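Local coordinates for protein membrane-anchored mycosin mycp1 (Mycobacterium smegmatis, PDB 4KB5) that cleaves the ESX-1 substrate EspB as a membrane-anchored subtilisin-like serine protease and may regulate ESX-1 type VII secretion and virulence, at residues A[32-38]-A[295-300]; A[50-56]-A[120-124]; A[104-109]-A[312-317]; A[321-325]-A[361-367]. One frame throughout, in Å; residues are numbered along the deposited sequence.

Interaction 1 (A[32-38]-A[295-300]); sequences PTVMPNS and PVNATP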
loop_
_atom_site.group_PDB
_atom_site.type_symbol
_atom_site.label_atom_id
_atom_site.label_comp_id
_atom_site.label_asym_id
_atom_site.label_seq_id
_atom_site.Cartn_x
_atom_site.Cartn_y
_atom_site.Cartn_z
ATOM N N PRO A 32 19.716 -0.188 -2.983
ATOM C CA PRO A 32 19.637 -0.386 -1.528
ATOM C C PRO A 32 21.003 -0.747 -0.950
ATOM O O PRO A 32 21.896 -1.187 -1.679
ATOM C CB PRO A 32 18.687 -1.577 -1.384
ATOM C CG PRO A 32 18.758 -2.284 -2.693
ATOM C CD PRO A 32 18.918 -1.190 -3.708
ATOM N N THR A 33 21.155 -0.555 0.351
ATOM C CA THR A 33 22.422 -0.821 1.022
ATOM C C THR A 33 22.177 -1.508 2.374
ATOM O O THR A 33 21.078 -2.025 2.621
ATOM C CB THR A 33 23.291 0.470 1.117
ATOM O OG1 THR A 33 24.550 0.162 1.723
ATOM C CG2 THR A 33 22.608 1.570 1.920
ATOM N N VAL A 34 23.198 -1.554 3.232
ATOM C CA VAL A 34 23.051 -2.154 4.559
ATOM C C VAL A 34 23.485 -1.180 5.645
ATOM O O VAL A 34 24.311 -0.304 5.392
ATOM C CB VAL A 34 23.811 -3.499 4.691
ATOM C CG1 VAL A 34 23.375 -4.487 3.608
ATOM C CG2 VAL A 34 25.319 -3.286 4.644
ATOM N N MET A 35 22.913 -1.314 6.841
ATOM C CA MET A 35 23.372 -0.545 8.009
ATOM C C MET A 35 24.641 -1.180 8.593
ATOM O O MET A 35 24.798 -2.407 8.570
ATOM C CB MET A 35 22.293 -0.450 9.105
ATOM C CG MET A 35 21.000 0.267 8.705
ATOM S SD MET A 35 21.152 2.031 8.382
ATOM C CE MET A 35 21.613 2.658 9.998
ATOM N N PRO A 36 25.542 -0.349 9.134
ATOM C CA PRO A 36 26.762 -0.871 9.768
ATOM C C PRO A 36 26.478 -1.959 10.810
ATOM O O PRO A 36 25.530 -1.842 11.583
ATOM C CB PRO A 36 27.356 0.368 10.435
ATOM C CG PRO A 36 26.908 1.495 9.557
ATOM C CD PRO A 36 25.516 1.128 9.122
ATOM N N ASN A 37 27.285 -3.020 10.792
ATOM C CA ASN A 37 27.214 -4.123 11.770
ATOM C C ASN A 37 25.938 -4.972 11.753
ATOM O O ASN A 37 25.643 -5.653 12.739
ATOM C CB ASN A 37 27.458 -3.631 13.209
ATOM C CG ASN A 37 28.649 -2.706 13.320
ATOM O OD1 ASN A 37 29.762 -3.053 12.934
ATOM N ND2 ASN A 37 28.416 -1.519 13.854
ATOM N N SER A 38 25.192 -4.953 10.654
ATOM C CA SER A 38 23.983 -5.776 10.559
ATOM C C SER A 38 24.324 -7.256 10.619
ATOM O O SER A 38 25.345 -7.697 10.063
ATOM C CB SER A 38 23.229 -5.483 9.260
ATOM O OG SER A 38 22.892 -4.114 9.175
ATOM N N PRO A 295 19.785 -9.834 1.446
ATOM C CA PRO A 295 19.203 -8.952 2.456
ATOM C C PRO A 295 19.773 -7.543 2.431
ATOM O O PRO A 295 20.976 -7.348 2.217
ATOM C CB PRO A 295 19.546 -9.644 3.790
ATOM C CG PRO A 295 19.831 -11.061 3.429
ATOM C CD PRO A 295 20.444 -11.008 2.055
ATOM N N VAL A 296 18.901 -6.568 2.674
ATOM C CA VAL A 296 19.287 -5.163 2.757
ATOM C C VAL A 296 18.303 -4.412 3.650
ATOM O O VAL A 296 17.095 -4.637 3.578
ATOM C CB VAL A 296 19.322 -4.501 1.368
ATOM C CG1 VAL A 296 20.205 -5.301 0.421
ATOM C CG2 VAL A 296 17.913 -4.367 0.810
ATOM N N ASN A 297 18.820 -3.522 4.494
ATOM C CA ASN A 297 17.981 -2.788 5.436
ATOM C C ASN A 297 18.137 -1.275 5.410
ATOM O O ASN A 297 17.736 -0.581 6.345
ATOM C CB ASN A 297 18.140 -3.360 6.847
ATOM C CG ASN A 297 19.576 -3.321 7.332
ATOM O OD1 ASN A 297 20.465 -2.831 6.638
ATOM N ND2 ASN A 297 19.809 -3.841 8.532
ATOM N N ALA A 298 18.718 -0.769 4.331
ATOM C CA ALA A 298 18.965 0.661 4.194
ATOM C C ALA A 298 18.935 1.121 2.747
ATOM O O ALA A 298 18.992 0.315 1.817
ATOM C CB ALA A 298 20.297 1.041 4.843
ATOM N N THR A 299 18.812 2.427 2.563
ATOM C CA THR A 299 19.096 3.044 1.276
ATOM C C THR A 299 20.110 4.165 1.560
ATOM O O THR A 299 20.211 4.620 2.709
ATOM C CB THR A 299 17.835 3.638 0.611
ATOM O OG1 THR A 299 17.265 4.622 1.480
ATOM C CG2 THR A 299 16.795 2.544 0.304
ATOM N N PRO A 300 20.880 4.593 0.535
ATOM C CA PRO A 300 21.873 5.654 0.742
ATOM C C PRO A 300 21.233 6.991 1.101
ATOM O O PRO A 300 20.155 7.311 0.612
ATOM C CB PRO A 300 22.569 5.762 -0.622
ATOM C CG PRO A 300 22.289 4.467 -1.309
ATOM C CD PRO A 300 20.913 4.091 -0.851
#

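Interaction 2 (A[50-56]-A[120-124]); sequences LRIQEAQ and VGMAP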
loop_
_atom_site.group_PDB
_atom_site.type_symbol
_atom_site.label_atom_id
_atom_site.label_comp_id
_atom_site.label_asym_id
_atom_site.label_seq_id
_atom_site.Cartn_x
_atom_site.Cartn_y
_atom_site.Cartn_z
ATOM N N LEU A 50 5.268 -10.107 14.357
ATOM C CA LEU A 50 4.075 -10.585 13.664
ATOM C C LEU A 50 3.936 -12.099 13.676
ATOM O O LEU A 50 2.999 -12.635 13.069
ATOM C CB LEU A 50 4.082 -10.095 12.199
ATOM C CG LEU A 50 3.987 -8.586 11.958
ATOM C CD1 LEU A 50 4.295 -8.277 10.496
ATOM C CD2 LEU A 50 2.603 -8.067 12.340
ATOM N N ARG A 51 4.865 -12.791 14.345
ATOM C CA ARG A 51 4.857 -14.270 14.434
ATOM C C ARG A 51 4.702 -14.944 13.059
ATOM O O ARG A 51 3.869 -15.854 12.859
ATOM C CB ARG A 51 3.783 -14.774 15.422
ATOM C CG ARG A 51 3.692 -13.964 16.709
ATOM C CD ARG A 51 2.984 -14.701 17.840
ATOM N NE ARG A 51 1.521 -14.785 17.729
ATOM C CZ ARG A 51 0.652 -13.822 18.070
ATOM N NH1 ARG A 51 1.072 -12.637 18.512
ATOM N NH2 ARG A 51 -0.658 -14.031 17.943
ATOM N N ILE A 52 5.529 -14.499 12.114
ATOM C CA ILE A 52 5.427 -14.954 10.727
ATOM C C ILE A 52 5.647 -16.460 10.607
ATOM O O ILE A 52 4.900 -17.141 9.892
ATOM C CB ILE A 52 6.334 -14.111 9.791
ATOM C CG1 ILE A 52 5.807 -12.664 9.759
ATOM C CG2 ILE A 52 6.408 -14.724 8.392
ATOM C CD1 ILE A 52 6.486 -11.710 8.797
ATOM N N GLN A 53 6.644 -16.981 11.331
ATOM C CA GLN A 53 6.938 -18.412 11.328
ATOM C C GLN A 53 5.729 -19.247 11.769
ATOM O O GLN A 53 5.391 -20.245 11.128
ATOM C CB GLN A 53 8.171 -18.719 12.194
ATOM C CG GLN A 53 8.560 -20.194 12.212
ATOM C CD GLN A 53 9.960 -20.482 12.763
ATOM O OE1 GLN A 53 10.394 -21.637 12.775
ATOM N NE2 GLN A 53 10.671 -19.445 13.213
ATOM N N GLU A 54 5.070 -18.816 12.839
ATOM C CA GLU A 54 3.853 -19.473 13.301
ATOM C C GLU A 54 2.762 -19.374 12.238
ATOM O O GLU A 54 2.165 -20.378 11.851
ATOM C CB GLU A 54 3.370 -18.852 14.612
ATOM C CG GLU A 54 2.032 -19.385 15.095
ATOM O OE1 GLU A 54 2.372 -18.404 17.237
ATOM O OE2 GLU A 54 1.364 -20.352 17.165
ATOM N N ALA A 55 2.512 -18.156 11.767
ATOM C CA ALA A 55 1.506 -17.915 10.698
ATOM C C ALA A 55 1.677 -18.829 9.484
ATOM O O ALA A 55 0.697 -19.291 8.893
ATOM C CB ALA A 55 1.524 -16.450 10.252
ATOM N N GLN A 56 2.928 -19.102 9.120
ATOM C CA GLN A 56 3.199 -19.891 7.916
ATOM C C GLN A 56 2.951 -21.387 8.081
ATOM O O GLN A 56 3.008 -22.131 7.106
ATOM C CB GLN A 56 4.589 -19.588 7.350
ATOM C CG GLN A 56 4.713 -18.137 6.901
ATOM C CD GLN A 56 6.091 -17.766 6.406
ATOM O OE1 GLN A 56 7.072 -18.448 6.694
ATOM N NE2 GLN A 56 6.178 -16.663 5.675
ATOM N N VAL A 120 12.487 -13.844 5.603
ATOM C CA VAL A 120 11.451 -14.388 4.727
ATOM C C VAL A 120 10.279 -13.385 4.651
ATOM O O VAL A 120 10.008 -12.644 5.620
ATOM C CB VAL A 120 11.002 -15.813 5.147
ATOM C CG1 VAL A 120 10.342 -15.824 6.534
ATOM C CG2 VAL A 120 10.073 -16.419 4.109
ATOM N N GLY A 121 9.613 -13.349 3.497
ATOM C CA GLY A 121 8.415 -12.544 3.322
ATOM C C GLY A 121 7.209 -13.189 4.007
ATOM O O GLY A 121 7.254 -14.362 4.411
ATOM N N MET A 122 6.125 -12.426 4.123
ATOM C CA MET A 122 4.904 -12.904 4.782
ATOM C C MET A 122 4.351 -14.149 4.072
ATOM O O MET A 122 3.948 -15.126 4.720
ATOM C CB MET A 122 3.872 -11.761 4.831
ATOM C CG MET A 122 2.549 -12.106 5.488
ATOM S SD MET A 122 2.615 -12.176 7.293
ATOM C CE MET A 122 3.098 -10.503 7.694
ATOM N N ALA A 123 4.364 -14.119 2.738
ATOM C CA ALA A 123 3.742 -15.160 1.925
ATOM C C ALA A 123 4.685 -15.596 0.795
ATOM O O ALA A 123 4.511 -15.179 -0.360
ATOM C CB ALA A 123 2.407 -14.667 1.374
ATOM N N PRO A 124 5.682 -16.454 1.128
ATOM C CA PRO A 124 6.778 -16.807 0.213
ATOM C C PRO A 124 6.405 -17.679 -0.976
ATOM O O PRO A 124 7.265 -17.929 -1.804
ATOM C CB PRO A 124 7.778 -17.557 1.119
ATOM C CG PRO A 124 6.944 -18.101 2.234
ATOM C CD PRO A 124 5.857 -17.078 2.459
#

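Interaction 3 (A[104-109]-A[312-317]); sequences MTAAII and SFSAAY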
loop_
_atom_site.group_PDB
_atom_site.type_symbol
_atom_site.label_atom_id
_atom_site.label_comp_id
_atom_site.label_asym_id
_atom_site.label_seq_id
_atom_site.Cartn_x
_atom_site.Cartn_y
_atom_site.Cartn_z
ATOM N N MET A 104 11.956 -3.995 -2.555
ATOM C CA MET A 104 11.835 -4.293 -1.123
ATOM C C MET A 104 10.378 -4.471 -0.663
ATOM O O MET A 104 10.099 -5.269 0.254
ATOM C CB MET A 104 12.519 -3.198 -0.299
ATOM C CG MET A 104 14.051 -3.260 -0.357
ATOM S SD MET A 104 14.782 -2.039 -1.469
ATOM C CE MET A 104 14.816 -0.610 -0.399
ATOM N N THR A 105 9.459 -3.741 -1.302
ATOM C CA THR A 105 8.016 -3.897 -1.041
ATOM C C THR A 105 7.587 -5.314 -1.394
ATOM O O THR A 105 6.946 -5.995 -0.586
ATOM C CB THR A 105 7.174 -2.883 -1.845
ATOM O OG1 THR A 105 7.631 -1.554 -1.559
ATOM C CG2 THR A 105 5.700 -2.980 -1.464
ATOM N N ALA A 106 7.966 -5.751 -2.599
ATOM C CA ALA A 106 7.667 -7.095 -3.110
ATOM C C ALA A 106 8.270 -8.205 -2.253
ATOM O O ALA A 106 7.661 -9.261 -2.072
ATOM C CB ALA A 106 8.153 -7.233 -4.562
ATOM N N ALA A 107 9.479 -7.974 -1.746
ATOM C CA ALA A 107 10.174 -8.981 -0.936
ATOM C C ALA A 107 9.491 -9.132 0.424
ATOM O O ALA A 107 9.366 -10.245 0.924
ATOM C CB ALA A 107 11.648 -8.621 -0.759
ATOM N N ILE A 108 9.036 -8.030 1.013
ATOM C CA ILE A 108 8.220 -8.126 2.247
ATOM C C ILE A 108 6.976 -8.994 2.017
ATOM O O ILE A 108 6.626 -9.849 2.853
ATOM C CB ILE A 108 7.908 -6.739 2.826
ATOM C CG1 ILE A 108 9.179 -6.215 3.506
ATOM C CG2 ILE A 108 6.765 -6.800 3.852
ATOM C CD1 ILE A 108 9.258 -4.712 3.643
ATOM N N ILE A 109 6.349 -8.823 0.847
ATOM C CA ILE A 109 5.124 -9.539 0.550
ATOM C C ILE A 109 5.428 -11.011 0.331
ATOM O O ILE A 109 4.784 -11.874 0.928
ATOM C CB ILE A 109 4.371 -8.940 -0.673
ATOM C CG1 ILE A 109 3.824 -7.545 -0.352
ATOM C CG2 ILE A 109 3.246 -9.861 -1.145
ATOM C CD1 ILE A 109 3.440 -6.739 -1.586
ATOM N N SER A 312 4.290 2.307 2.880
ATOM C CA SER A 312 4.266 1.324 1.784
ATOM C C SER A 312 4.696 -0.054 2.254
ATOM O O SER A 312 4.156 -1.077 1.810
ATOM C CB SER A 312 5.221 1.736 0.645
ATOM O OG SER A 312 4.872 2.991 0.103
ATOM N N PHE A 313 5.701 -0.075 3.126
ATOM C CA PHE A 313 6.191 -1.315 3.718
ATOM C C PHE A 313 5.204 -1.910 4.723
ATOM O O PHE A 313 4.993 -3.137 4.752
ATOM C CB PHE A 313 7.595 -1.102 4.330
ATOM C CG PHE A 313 8.645 -0.655 3.321
ATOM C CD1 PHE A 313 8.664 -1.179 2.026
ATOM C CD2 PHE A 313 9.605 0.297 3.661
ATOM C CE1 PHE A 313 9.625 -0.769 1.094
ATOM C CE2 PHE A 313 10.575 0.701 2.740
ATOM C CZ PHE A 313 10.578 0.172 1.454
ATOM N N SER A 314 4.586 -1.053 5.539
ATOM C CA SER A 314 3.484 -1.503 6.422
ATOM C C SER A 314 2.364 -2.133 5.593
ATOM O O SER A 314 1.867 -3.227 5.908
ATOM C CB SER A 314 2.925 -0.324 7.214
ATOM O OG SER A 314 3.944 0.296 7.971
ATOM N N ALA A 315 1.982 -1.444 4.511
ATOM C CA ALA A 315 0.975 -1.973 3.577
ATOM C C ALA A 315 1.389 -3.321 3.010
ATOM O O ALA A 315 0.563 -4.216 2.902
ATOM C CB ALA A 315 0.716 -0.979 2.448
ATOM N N ALA A 316 2.672 -3.472 2.646
ATOM C CA ALA A 316 3.189 -4.752 2.144
ATOM C C ALA A 316 2.960 -5.919 3.120
ATOM O O ALA A 316 2.535 -7.007 2.721
ATOM C CB ALA A 316 4.678 -4.632 1.750
ATOM N N TYR A 317 3.215 -5.710 4.409
ATOM C CA TYR A 317 2.938 -6.774 5.379
ATOM C C TYR A 317 1.480 -7.214 5.361
ATOM O O TYR A 317 1.178 -8.407 5.416
ATOM C CB TYR A 317 3.338 -6.348 6.795
ATOM C CG TYR A 317 4.818 -6.509 7.032
ATOM C CD1 TYR A 317 5.385 -7.776 7.073
ATOM C CD2 TYR A 317 5.650 -5.398 7.182
ATOM C CE1 TYR A 317 6.735 -7.946 7.279
ATOM C CE2 TYR A 317 7.012 -5.560 7.388
ATOM C CZ TYR A 317 7.532 -6.838 7.436
ATOM O OH TYR A 317 8.863 -7.037 7.617
#

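Interaction 4 (A[321-325]-A[361-367]); sequences LAALV and IDPVAAL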
loop_
_atom_site.group_PDB
_atom_site.type_symbol
_atom_site.label_atom_id
_atom_site.label_comp_id
_atom_site.label_asym_id
_atom_site.label_seq_id
_atom_site.Cartn_x
_atom_site.Cartn_y
_atom_site.Cartn_z
ATOM N N LEU A 321 -0.399 -10.635 4.363
ATOM C CA LEU A 321 -1.390 -11.331 5.212
ATOM C C LEU A 321 -2.666 -11.657 4.414
ATOM O O LEU A 321 -3.221 -12.775 4.489
ATOM C CB LEU A 321 -1.702 -10.499 6.470
ATOM C CG LEU A 321 -2.808 -11.061 7.404
ATOM C CD1 LEU A 321 -2.526 -12.496 7.858
ATOM C CD2 LEU A 321 -3.030 -10.159 8.610
ATOM N N ALA A 322 -3.124 -10.693 3.618
ATOM C CA ALA A 322 -4.320 -10.930 2.797
ATOM C C ALA A 322 -4.153 -12.159 1.893
ATOM O O ALA A 322 -5.105 -12.939 1.706
ATOM C CB ALA A 322 -4.690 -9.679 1.993
ATOM N N ALA A 323 -2.942 -12.345 1.357
ATOM C CA ALA A 323 -2.635 -13.528 0.545
ATOM C C ALA A 323 -2.675 -14.825 1.358
ATOM O O ALA A 323 -3.221 -15.837 0.906
ATOM C CB ALA A 323 -1.286 -13.358 -0.145
ATOM N N LEU A 324 -2.103 -14.801 2.557
ATOM C CA LEU A 324 -2.248 -15.941 3.481
ATOM C C LEU A 324 -3.725 -16.269 3.723
ATOM O O LEU A 324 -4.146 -17.425 3.602
ATOM C CB LEU A 324 -1.547 -15.653 4.817
ATOM C CG LEU A 324 -0.035 -15.394 4.744
ATOM C CD1 LEU A 324 0.574 -15.317 6.134
ATOM C CD2 LEU A 324 0.654 -16.481 3.936
ATOM N N VAL A 325 -4.505 -15.239 4.051
ATOM C CA VAL A 325 -5.940 -15.411 4.306
ATOM C C VAL A 325 -6.640 -15.964 3.063
ATOM O O VAL A 325 -7.452 -16.886 3.163
ATOM C CB VAL A 325 -6.598 -14.092 4.773
ATOM C CG1 VAL A 325 -8.111 -14.251 4.887
ATOM C CG2 VAL A 325 -5.994 -13.644 6.099
ATOM N N ILE A 361 -2.094 -5.448 12.822
ATOM C CA ILE A 361 -2.506 -6.776 12.355
ATOM C C ILE A 361 -1.916 -7.887 13.219
ATOM O O ILE A 361 -0.832 -7.735 13.799
ATOM C CB ILE A 361 -2.141 -7.029 10.870
ATOM C CG1 ILE A 361 -0.618 -6.892 10.641
ATOM C CG2 ILE A 361 -2.951 -6.105 9.956
ATOM C CD1 ILE A 361 -0.112 -7.563 9.375
ATOM N N ASP A 362 -2.638 -9.001 13.280
ATOM C CA ASP A 362 -2.225 -10.183 14.022
ATOM C C ASP A 362 -2.462 -11.394 13.147
ATOM O O ASP A 362 -3.560 -11.956 13.142
ATOM C CB ASP A 362 -3.014 -10.296 15.338
ATOM C CG ASP A 362 -2.567 -11.483 16.196
ATOM O OD1 ASP A 362 -1.869 -12.395 15.684
ATOM O OD2 ASP A 362 -2.939 -11.509 17.389
ATOM N N PRO A 363 -1.432 -11.787 12.375
ATOM C CA PRO A 363 -1.522 -12.840 11.370
ATOM C C PRO A 363 -2.016 -14.187 11.900
ATOM O O PRO A 363 -2.883 -14.802 11.290
ATOM C CB PRO A 363 -0.075 -12.957 10.864
ATOM C CG PRO A 363 0.472 -11.574 11.018
ATOM C CD PRO A 363 -0.137 -11.075 12.308
ATOM N N VAL A 364 -1.463 -14.652 13.017
ATOM C CA VAL A 364 -1.897 -15.937 13.572
ATOM C C VAL A 364 -3.393 -15.891 13.893
ATOM O O VAL A 364 -4.136 -16.818 13.559
ATOM C CB VAL A 364 -1.041 -16.371 14.791
ATOM C CG1 VAL A 364 -1.641 -17.594 15.466
ATOM C CG2 VAL A 364 0.382 -16.687 14.324
ATOM N N ALA A 365 -3.832 -14.790 14.487
ATOM C CA ALA A 365 -5.253 -14.632 14.818
ATOM C C ALA A 365 -6.100 -14.565 13.548
ATOM O O ALA A 365 -7.109 -15.278 13.440
ATOM C CB ALA A 365 -5.471 -13.404 15.681
ATOM N N ALA A 366 -5.671 -13.743 12.580
ATOM C CA ALA A 366 -6.368 -13.657 11.267
ATOM C C ALA A 366 -6.543 -15.007 10.582
ATOM O O ALA A 366 -7.515 -15.229 9.856
ATOM C CB ALA A 366 -5.668 -12.678 10.330
ATOM N N LEU A 367 -5.603 -15.911 10.816
ATOM C CA LEU A 367 -5.624 -17.193 10.126
ATOM C C LEU A 367 -6.350 -18.303 10.890
ATOM O O LEU A 367 -6.632 -19.357 10.321
ATOM C CB LEU A 367 -4.191 -17.619 9.764
ATOM C CG LEU A 367 -3.509 -16.798 8.653
ATOM C CD1 LEU A 367 -1.990 -16.949 8.691
ATOM C CD2 LEU A 367 -4.047 -17.158 7.276
#

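Interaction 1 (A[32-38]-A[295-300])
N297 reaches out of its strand and clasps the 32-38 loop with both ends of its amide. Its CB turns CG back between the backbone N and the carbonyl carbon (chi1 58°), a placement that carries the amide over to the turn at M35-S38. At CG the chain divides. N297 OD1 takes the backbone N-H of M35 at 2.9 Å; the bond is fairly straight, with the donor tilted modestly from the carbonyl plane, and the same oxygen lies close to V34 CA. N297 ND2 donates a hydrogen bond to S38 OG at 3.2 Å, and that oxygen sits in the amide plane. S38 OG in turn donates to M35 O at 2.6 Å, closing the type II turn from M35 to S38, so two bonds fix the rotation of the amide and tie the turn to the strand. Next to this clasp the backbones meet once: T33 N donates to A298 O at 2.8 Å in a nearly straight bond, while T33 O receives weak bonds from both N297 N and A298 N. Apolar atoms fill in round the bridge. P32 CB lies 3.6 Å from V296 CG2, T33 CG2 packs against the T299-P300 peptide, and M35 SD rests 3.8 Å from A298 CB. Beyond the pair, strand 295-299 continues its own sheet through V296 with S288 and T299 with V306. Two residues, N297 and A298, facing T33 make this a classic beta bulge in an antiparallel pairing, here joining the N-terminal extension that wraps the subtilisin-like catalytic domain to a strand of that domain.

Interaction 2 (A[50-56]-A[120-124])
The amide nitrogen of Q56 comes up against two successive carbonyls of the 120-124 loop. Q56 NE2 donates to M122 O at 2.9 Å along a nearly straight N-H line; that oxygen lies in the glutamine's amide plane, although the nitrogen itself stands well above the plane of the M122 carbonyl. G121 O is just as near Q56 NE2, but the angle there is poor and the bond weak. The P124 ring arrives from the opposite direction, its CD 3.3 Å from Q56 NE2, and V120 CG1 lies near Q56 OE1. Beyond CG the Q56 chain is extended (chi2 177°), which carries the amide across to the 120-124 loop.

The apolar half of the contact belongs to M122. Its CB points away from 50-56, yet bends at chi2 and chi3 (76° and 61°) fold the thioether back, and M122 CE settles 3.8 Å from both I52 CD1 and L50 CD1. Both of those side chains cross the methionine at about a right angle.

In the next shell, backbone bonds hold each partner in place. Q56 N donates to I52 O at 2.9 Å, linking the polar and apolar halves of the helical turn, while M122 and A123 are bonded to I108 and I109 of helix 102-110. R51, at the N-cap position, makes a salt bridge to D362. Turn 52-55 lies against helix 363-368 through A55, L50 and M122 both touch Y317 of helix 311-328, and the 120-124 loop leads on from helix 102-110 towards strand 127-132 of the central parallel sheet.

Interaction 3 (A[104-109]-A[312-317])
A316 and I108 meet in the tight middle of this helix pair, where a small residue lets the backbones draw close. The axes of the two short segments approach to 8.4 Å and run in roughly the same direction, crossing at -26°. A316 CB lies 3.5 Å from T105 O and 3.7 Å from I108 CG2, while I109 CG1 comes to 3.4 Å from A316 O. I108 divides its work between two rings. I108 CG2, anti to the backbone N, sits over the centre of the Y317 ring, 3.4 Å from the centroid and almost exactly on the ring normal, a CH-pi contact. I108 CD1, on the other branch, reaches F313 CD1 at 3.9 Å.

Packing is looser towards M104. Its CB approaches F313 CE1 obliquely at 4.0 Å, and the side chain also touches L308. This end is not a solvent face, since every touching residue is buried; the difference is one of closeness. S312 likewise makes little contact across the pair; it touches H101, and its OG makes a weak hydrogen bond with S180 O.

T105 adds a hydroxyl to a largely apolar interface. T105 OG1 is 3.4 Å from F313 CE1, but it is hydrogen-bonded with D70 OD2 and with H101 O, while T105 CG2 packs on A316. F313 also stacks on the ring of H101. D70, H101 and S312 are the inferred charge-relay residues of this subtilase, so the hydroxyl of T105 and the ring of F313 form a second shell, consistent with their holding the aspartate and histidine in position beside the helix that carries the serine.

Interaction 4 (A[321-325]-A[361-367])
L321 splits its two methyls between P363 and I361, at the start of helix 363-368. CG stands anti to the backbone N (chi1 176°), extending the side chain across the gap between helices. L321 CD1 lies 3.7 Å from P363 CA and packs on the proline ring, the two side chains crossing at about a right angle. L321 CD2 meets I361 tip to tip, 4.0 Å from I361 CD1 and as close to I361 CB. The methyl of A366 closes in on the same fork, A366 CB lying 4.0 Å from L321 CD1.

One turn on, L367 does the reaching from the other side. L367 CD2 slips against the backbone at L324 C, 3.7 Å away, and lies 3.8 Å from L324 CB; L367 CD1 sits near L324 CD1. The leucines slant across one another, and V325 CG2 borders the same CD2 branch of L367.

The contact is a wholly apolar helix-helix packing, the segment axes 10.0 Å apart and crossing at -27°, between the long helix 311-328, whose first turn carries S312, the inferred charge-relay serine, and helix 363-368, the last in the modelled chain. D362 takes the N-cap position of that last helix, its OD1 accepting a weak bond from A365 N. At the far end R328 NE bonds to L367 O and R340 NH2 to A366 O, and I341 of helix 334-343 touches both L321 and I361.

From the N terminus, the extension at 32-38 pairs with strand 295-299, so interaction 1 closes a loop of more than 250 residues. Interaction 2 is nested inside that loop. Interaction 3, closing a loop of about 200 residues, crosses both: its first segment, 104-109, lies within each of their loops, and its second, 312-317, lies beyond them. Interaction 4 follows in series, closing the short excursion from helix 311-328 to helix 363-368. Contacts between them link neighbours: M104 packs on P32 and T299, I108 O and I109 O probably accept from M122 N and A123 N, and R51 bridges to D362. Together they connect the extension, the central helices and helix 363-368.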